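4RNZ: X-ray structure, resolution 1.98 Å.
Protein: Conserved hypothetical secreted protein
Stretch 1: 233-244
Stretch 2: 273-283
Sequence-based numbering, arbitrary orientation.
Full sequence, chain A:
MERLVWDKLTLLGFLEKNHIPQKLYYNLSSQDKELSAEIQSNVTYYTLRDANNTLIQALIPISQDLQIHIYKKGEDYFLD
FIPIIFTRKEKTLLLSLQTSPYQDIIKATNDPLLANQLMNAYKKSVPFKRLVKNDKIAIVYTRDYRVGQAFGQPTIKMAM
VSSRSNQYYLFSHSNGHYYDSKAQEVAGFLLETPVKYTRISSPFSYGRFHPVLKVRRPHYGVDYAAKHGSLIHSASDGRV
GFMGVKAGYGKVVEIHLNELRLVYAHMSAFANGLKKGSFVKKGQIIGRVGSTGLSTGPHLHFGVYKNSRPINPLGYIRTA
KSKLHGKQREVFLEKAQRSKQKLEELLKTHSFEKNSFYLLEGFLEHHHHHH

Stretch 1, residues 233-244: HSASDGRVGFMG
Stretch 2 (273-283) GLKKGSFVKKG

Val 240 anchors the apolar centre. Its CA-to-CB bond points toward the other stretch and chi1 is t, so that CG2 lies 3.9 Å from Leu 274 CD1 and 3.9 Å from Val 280 CG1; Leu 274 is t, p and Val 280 is m. Met 243, all t, extends this patch, with SD 3.9 Å from Leu 274 CG. Separately, Met 243 CE lies 2.9 Å from Leu 274 O, closer than an ordinary carbon-oxygen contact.

Around this centre the backbones run antiparallel, a strand through Gly 238, Arg 239 and Val 240 pairing with the short strand Phe 279 to Val 280. Gly 238 and Val 280 form the hydrogen-bonded pair, with Gly 238 CA and Val 280 CA 5.4 Å apart: Gly 238 N to Val 280 O is 3.0 Å and Val 280 N to Gly 238 O is 2.8 Å. Arg 239 and Phe 279 form the non-hydrogen-bonded pair, with Arg 239 CA and Phe 279 CA 4.4 Å apart. Past the two bridges, hydrogen bonding carries on into the turn: Val 240 N donates to Ser 278 O at 2.9 Å, and Gly 277 N donates to Val 240 O at 2.9 Å. Gly 277 (phi/psi 80/-10) sits in a type II turn from Lys 275 to Ser 278, closed by Ser 278 N to Lys 275 O at 2.6 Å; its backbone angles call for glycine, as do those of Gly 238 (162/-165).

On the face shared by Arg 239 and Phe 279, the extended arginine (t, t, t) lays CD over the phenyl ring, 4.0 Å from its centroid, while NE donates to Gly 277 O at 3.0 Å. Phe 279 has chi1 m and chi2 77°.

Beyond the strand pairing, side-chain and backbone groups share the hydrogen bonding. Asp 237 (m, chi2 -3°) accepts through OD1 from Lys 282 N at 2.8 Å. Gly 283 (94/-8) donates N to Ser 234 O at 2.9 Å, and its O receives His 233 ND1 (chi1 m, chi2 -110°) in the ring plane at 2.8 Å, a nearly linear bond.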

ATOM      1  N   HIS A 233       0.180 -21.904   4.534  1.00 26.14           N
ATOM      2  CA  HIS A 233      -0.655 -21.493   5.630  1.00 27.82           C
ATOM      3  C   HIS A 233      -0.771 -19.978   5.629  1.00 27.33           C
ATOM      4  O   HIS A 233       0.215 -19.274   5.385  1.00 27.89           O
ATOM      5  CB  HIS A 233      -0.033 -21.921   6.956  1.00 29.06           C
ATOM      6  CG  HIS A 233       0.083 -23.403   7.128  1.00 27.67           C
ATOM      7  ND1 HIS A 233      -0.687 -24.104   8.028  1.00 27.71           N
ATOM      8  CD2 HIS A 233       0.883 -24.314   6.524  1.00 27.15           C
ATOM      9  CE1 HIS A 233      -0.384 -25.391   7.954  1.00 27.90           C
ATOM     10  NE2 HIS A 233       0.575 -25.542   7.059  1.00 29.25           N
ATOM     11  N   SER A 234      -1.950 -19.466   5.941  1.00 29.76           N
ATOM     12  CA  SER A 234      -2.157 -18.011   6.009  1.00 29.99           C
ATOM     13  C   SER A 234      -1.270 -17.374   7.067  1.00 28.41           C
ATOM     14  O   SER A 234      -1.246 -17.808   8.214  1.00 30.89           O
ATOM     15  CB  SER A 234      -3.621 -17.677   6.344  1.00 30.88           C
ATOM     16  OG  SER A 234      -3.810 -16.270   6.399  1.00 30.64           O
ATOM     17  N   ALA A 235      -0.570 -16.312   6.691  1.00 27.44           N
ATOM     18  CA  ALA A 235       0.308 -15.613   7.620  1.00 26.90           C
ATOM     19  C   ALA A 235      -0.463 -14.799   8.633  1.00 28.13           C
ATOM     20  O   ALA A 235       0.142 -14.295   9.588  1.00 26.83           O
ATOM     21  CB  ALA A 235       1.238 -14.698   6.865  1.00 26.37           C
ATOM     22  N   SER A 236      -1.779 -14.642   8.405  1.00 26.53           N
ATOM     23  CA  SER A 236      -2.625 -13.819   9.249  1.00 28.95           C
ATOM     24  C   SER A 236      -4.088 -14.261   9.195  1.00 28.33           C
ATOM     25  O   SER A 236      -4.489 -15.073   8.357  1.00 29.17           O
ATOM     26  CB  SER A 236      -2.586 -12.362   8.783  1.00 30.03           C
ATOM     27  OG  SER A 236      -3.255 -12.230   7.531  1.00 28.67           O
ATOM     28  N   ASP A 237      -4.872 -13.684  10.089  1.00 28.31           N
ATOM     29  CA  ASP A 237      -6.311 -13.702   9.957  1.00 28.96           C
ATOM     30  C   ASP A 237      -6.646 -12.862   8.760  1.00 30.18           C
ATOM     31  O   ASP A 237      -5.846 -12.005   8.345  1.00 30.51           O
ATOM     32  CB  ASP A 237      -7.014 -13.059  11.150  1.00 29.41           C
ATOM     33  CG  ASP A 237      -6.932 -13.884  12.418  1.00 32.07           C
ATOM     34  OD1 ASP A 237      -6.371 -15.010  12.414  1.00 30.63           O
ATOM     35  OD2 ASP A 237      -7.450 -13.376  13.420  1.00 29.60           O
ATOM     36  N   GLY A 238      -7.841 -13.075   8.221  1.00 30.20           N
ATOM     37  CA  GLY A 238      -8.371 -12.149   7.226  1.00 32.56           C
ATOM     38  C   GLY A 238      -9.488 -12.735   6.413  1.00 33.18           C
ATOM     39  O   GLY A 238     -10.052 -13.777   6.762  1.00 30.85           O
ATOM     40  N   ARG A 239      -9.787 -12.063   5.305  1.00 35.04           N
ATOM     41  CA  ARG A 239     -10.854 -12.492   4.396  1.00 35.91           C
ATOM     42  C   ARG A 239     -10.329 -12.626   2.983  1.00 32.10           C
ATOM     43  O   ARG A 239      -9.617 -11.744   2.491  1.00 32.76           O
ATOM     44  CB  ARG A 239     -12.020 -11.495   4.415  1.00 40.73           C
ATOM     45  CG  ARG A 239     -13.287 -12.073   3.807  1.00 46.58           C
ATOM     46  CD  ARG A 239     -14.472 -11.134   3.957  1.00 52.44           C
ATOM     47  NE  ARG A 239     -15.706 -11.744   3.450  1.00 59.53           N
ATOM     48  CZ  ARG A 239     -16.899 -11.145   3.452  1.00 64.71           C
ATOM     49  NH1 ARG A 239     -17.031  -9.919   3.949  1.00 69.26           N
ATOM     50  NH2 ARG A 239     -17.968 -11.776   2.966  1.00 64.11           N
ATOM     51  N   VAL A 240     -10.676 -13.723   2.330  1.00 32.46           N
ATOM     52  CA  VAL A 240     -10.242 -13.957   0.964  1.00 35.59           C
ATOM     53  C   VAL A 240     -10.920 -12.956   0.036  1.00 37.00           C
ATOM     54  O   VAL A 240     -12.126 -12.847   0.038  1.00 34.76           O
ATOM     55  CB  VAL A 240     -10.585 -15.371   0.490  1.00 36.30           C
ATOM     56  CG1 VAL A 240     -10.174 -15.580  -0.970  1.00 35.54           C
ATOM     57  CG2 VAL A 240      -9.885 -16.384   1.362  1.00 36.76           C
ATOM     58  N   GLY A 241     -10.130 -12.239  -0.749  1.00 39.73           N
ATOM     59  CA  GLY A 241     -10.659 -11.274  -1.721  1.00 42.83           C
ATOM     60  C   GLY A 241     -10.691 -11.887  -3.095  1.00 45.06           C
ATOM     61  O   GLY A 241     -11.714 -11.933  -3.737  1.00 57.82           O
ATOM     62  N   PHE A 242      -9.552 -12.357  -3.549  1.00 48.73           N
ATOM     63  CA  PHE A 242      -9.460 -13.005  -4.836  1.00 45.61           C
ATOM     64  C   PHE A 242      -8.855 -14.377  -4.637  1.00 44.87           C
ATOM     65  O   PHE A 242      -8.028 -14.603  -3.754  1.00 45.33           O
ATOM     66  CB  PHE A 242      -8.604 -12.182  -5.804  1.00 44.77           C
ATOM     67  CG  PHE A 242      -8.354 -12.867  -7.121  1.00 41.80           C
ATOM     68  CD1 PHE A 242      -7.278 -13.741  -7.275  1.00 42.09           C
ATOM     69  CD2 PHE A 242      -9.186 -12.632  -8.214  1.00 42.08           C
ATOM     70  CE1 PHE A 242      -7.039 -14.380  -8.485  1.00 41.00           C
ATOM     71  CE2 PHE A 242      -8.951 -13.267  -9.428  1.00 42.10           C
ATOM     72  CZ  PHE A 242      -7.886 -14.150  -9.556  1.00 43.89           C
ATOM     73  N   MET A 243      -9.265 -15.285  -5.490  1.00 42.19           N
ATOM     74  CA  MET A 243      -8.785 -16.618  -5.464  1.00 44.01           C
ATOM     75  C   MET A 243      -8.990 -17.185  -6.871  1.00 44.68           C
ATOM     76  O   MET A 243     -10.121 -17.343  -7.321  1.00 47.04           O
ATOM     77  CB  MET A 243      -9.611 -17.358  -4.446  1.00 46.58           C
ATOM     78  CG  MET A 243      -9.270 -18.800  -4.338  1.00 52.45           C
ATOM     79  SD  MET A 243     -10.333 -19.489  -3.084  1.00 58.25           S
ATOM     80  CE  MET A 243     -10.123 -21.193  -3.550  1.00 49.97           C
ATOM     81  N   GLY A 244      -7.908 -17.450  -7.584  1.00 42.31           N
ATOM     82  CA  GLY A 244      -8.020 -17.970  -8.937  1.00 40.52           C
ATOM     83  C   GLY A 244      -6.698 -17.827  -9.638  1.00 43.59           C
ATOM     84  O   GLY A 244      -5.658 -17.846  -8.982  1.00 40.81           O
ATOM     85  N   GLY A 273     -12.789 -26.054  -0.171  1.00 43.61           N
ATOM     86  CA  GLY A 273     -13.790 -25.237   0.488  1.00 45.90           C
ATOM     87  C   GLY A 273     -13.392 -23.794   0.706  1.00 47.62           C
ATOM     88  O   GLY A 273     -14.217 -22.982   1.135  1.00 47.23           O
ATOM     89  N   LEU A 274     -12.144 -23.447   0.408  1.00 45.09           N
ATOM     90  CA  LEU A 274     -11.751 -22.051   0.464  1.00 45.08           C
ATOM     91  C   LEU A 274     -12.435 -21.312  -0.694  1.00 44.67           C
ATOM     92  O   LEU A 274     -12.413 -21.798  -1.810  1.00 40.54           O
ATOM     93  CB  LEU A 274     -10.233 -21.936   0.321  1.00 44.46           C
ATOM     94  CG  LEU A 274      -9.662 -20.548   0.583  1.00 44.07           C
ATOM     95  CD1 LEU A 274      -9.794 -20.198   2.058  1.00 43.94           C
ATOM     96  CD2 LEU A 274      -8.210 -20.485   0.122  1.00 44.87           C
ATOM     97  N   LYS A 275     -13.022 -20.150  -0.440  1.00 46.23           N
ATOM     98  CA  LYS A 275     -13.541 -19.336  -1.544  1.00 49.20           C
ATOM     99  C   LYS A 275     -13.524 -17.854  -1.251  1.00 46.54           C
ATOM    100  O   LYS A 275     -13.406 -17.411  -0.096  1.00 44.03           O
ATOM    101  CB  LYS A 275     -14.966 -19.768  -1.924  1.00 53.24           C
ATOM    102  CG  LYS A 275     -16.017 -19.405  -0.892  1.00 57.00           C
ATOM    103  CD  LYS A 275     -17.280 -20.256  -0.991  1.00 62.21           C
ATOM    104  CE  LYS A 275     -18.053 -20.192   0.326  1.00 66.99           C
ATOM    105  NZ  LYS A 275     -19.416 -20.799   0.253  1.00 72.13           N
ATOM    106  N   LYS A 276     -13.663 -17.087  -2.322  1.00 47.37           N
ATOM    107  CA  LYS A 276     -13.922 -15.663  -2.221  1.00 46.82           C
ATOM    108  C   LYS A 276     -14.862 -15.378  -1.058  1.00 44.05           C
ATOM    109  O   LYS A 276     -15.880 -16.037  -0.885  1.00 43.37           O
ATOM    110  CB  LYS A 276     -14.528 -15.179  -3.532  1.00 52.69           C
ATOM    111  CG  LYS A 276     -14.344 -13.705  -3.807  1.00 54.23           C
ATOM    112  CD  LYS A 276     -14.359 -13.451  -5.309  1.00 57.00           C
ATOM    113  CE  LYS A 276     -14.210 -11.980  -5.658  1.00 62.07           C
ATOM    114  NZ  LYS A 276     -14.967 -11.082  -4.737  1.00 65.16           N
ATOM    115  N   GLY A 277     -14.501 -14.409  -0.228  1.00 41.56           N
ATOM    116  CA  GLY A 277     -15.261 -14.139   0.975  1.00 41.60           C
ATOM    117  C   GLY A 277     -15.015 -15.034   2.182  1.00 41.57           C
ATOM    118  O   GLY A 277     -15.496 -14.711   3.271  1.00 42.20           O
ATOM    119  N   SER A 278     -14.283 -16.143   2.037  1.00 39.28           N
ATOM    120  CA  SER A 278     -14.004 -16.994   3.208  1.00 40.17           C
ATOM    121  C   SER A 278     -13.235 -16.192   4.239  1.00 39.65           C
ATOM    122  O   SER A 278     -12.334 -15.445   3.885  1.00 40.71           O
ATOM    123  CB  SER A 278     -13.155 -18.215   2.862  1.00 39.62           C
ATOM    124  OG  SER A 278     -13.832 -19.137   2.024  1.00 41.32           O
ATOM    125  N   PHE A 279     -13.612 -16.329   5.502  1.00 38.45           N
ATOM    126  CA  PHE A 279     -12.782 -15.837   6.584  1.00 43.60           C
ATOM    127  C   PHE A 279     -11.738 -16.906   6.900  1.00 41.84           C
ATOM    128  O   PHE A 279     -12.087 -18.089   7.003  1.00 38.85           O
ATOM    129  CB  PHE A 279     -13.621 -15.494   7.802  1.00 47.47           C
ATOM    130  CG  PHE A 279     -14.419 -14.239   7.630  1.00 53.17           C
ATOM    131  CD1 PHE A 279     -15.582 -14.238   6.866  1.00 56.57           C
ATOM    132  CD2 PHE A 279     -13.992 -13.048   8.199  1.00 55.47           C
ATOM    133  CE1 PHE A 279     -16.316 -13.077   6.696  1.00 57.37           C
ATOM    134  CE2 PHE A 279     -14.723 -11.883   8.034  1.00 58.85           C
ATOM    135  CZ  PHE A 279     -15.880 -11.896   7.277  1.00 56.37           C
ATOM    136  N   VAL A 280     -10.471 -16.494   6.997  1.00 39.79           N
ATOM    137  CA  VAL A 280      -9.365 -17.409   7.349  1.00 38.34           C
ATOM    138  C   VAL A 280      -8.667 -17.014   8.638  1.00 37.75           C
ATOM    139  O   VAL A 280      -8.671 -15.846   9.029  1.00 36.55           O
ATOM    140  CB  VAL A 280      -8.293 -17.492   6.244  1.00 39.85           C
ATOM    141  CG1 VAL A 280      -8.929 -17.795   4.883  1.00 40.47           C
ATOM    142  CG2 VAL A 280      -7.474 -16.215   6.182  1.00 40.07           C
ATOM    143  N   LYS A 281      -8.034 -17.993   9.291  1.00 34.62           N
ATOM    144  CA  LYS A 281      -7.306 -17.721  10.513  1.00 34.35           C
ATOM    145  C   LYS A 281      -5.832 -17.837  10.243  1.00 31.71           C
ATOM    146  O   LYS A 281      -5.416 -18.612   9.385  1.00 28.95           O
ATOM    147  CB  LYS A 281      -7.695 -18.714  11.601  1.00 39.17           C
ATOM    148  CG  LYS A 281      -9.006 -18.389  12.283  1.00 45.46           C
ATOM    149  CD  LYS A 281      -9.127 -19.217  13.554  1.00 53.64           C
ATOM    150  CE  LYS A 281     -10.514 -19.115  14.163  1.00 59.19           C
ATOM    151  NZ  LYS A 281     -10.819 -17.706  14.545  1.00 64.45           N
ATOM    152  N   LYS A 282      -5.042 -17.075  10.986  1.00 29.66           N
ATOM    153  CA  LYS A 282      -3.624 -17.234  10.937  1.00 32.21           C
ATOM    154  C   LYS A 282      -3.311 -18.713  11.186  1.00 31.76           C
ATOM    155  O   LYS A 282      -3.851 -19.303  12.120  1.00 31.93           O
ATOM    156  CB  LYS A 282      -2.950 -16.346  11.979  1.00 36.73           C
ATOM    157  CG  LYS A 282      -1.439 -16.487  11.977  1.00 39.89           C
ATOM    158  CD  LYS A 282      -0.727 -15.270  12.541  1.00 44.47           C
ATOM    159  CE  LYS A 282      -0.605 -15.357  14.037  1.00 47.47           C
ATOM    160  NZ  LYS A 282       0.302 -14.274  14.518  1.00 54.81           N
ATOM    161  N   GLY A 283      -2.496 -19.309  10.316  1.00 31.21           N
ATOM    162  CA  GLY A 283      -2.078 -20.705  10.449  1.00 30.86           C
ATOM    163  C   GLY A 283      -2.927 -21.688   9.687  1.00 31.16           C
ATOM    164  O   GLY A 283      -2.605 -22.868   9.604  1.00 29.47           O
TER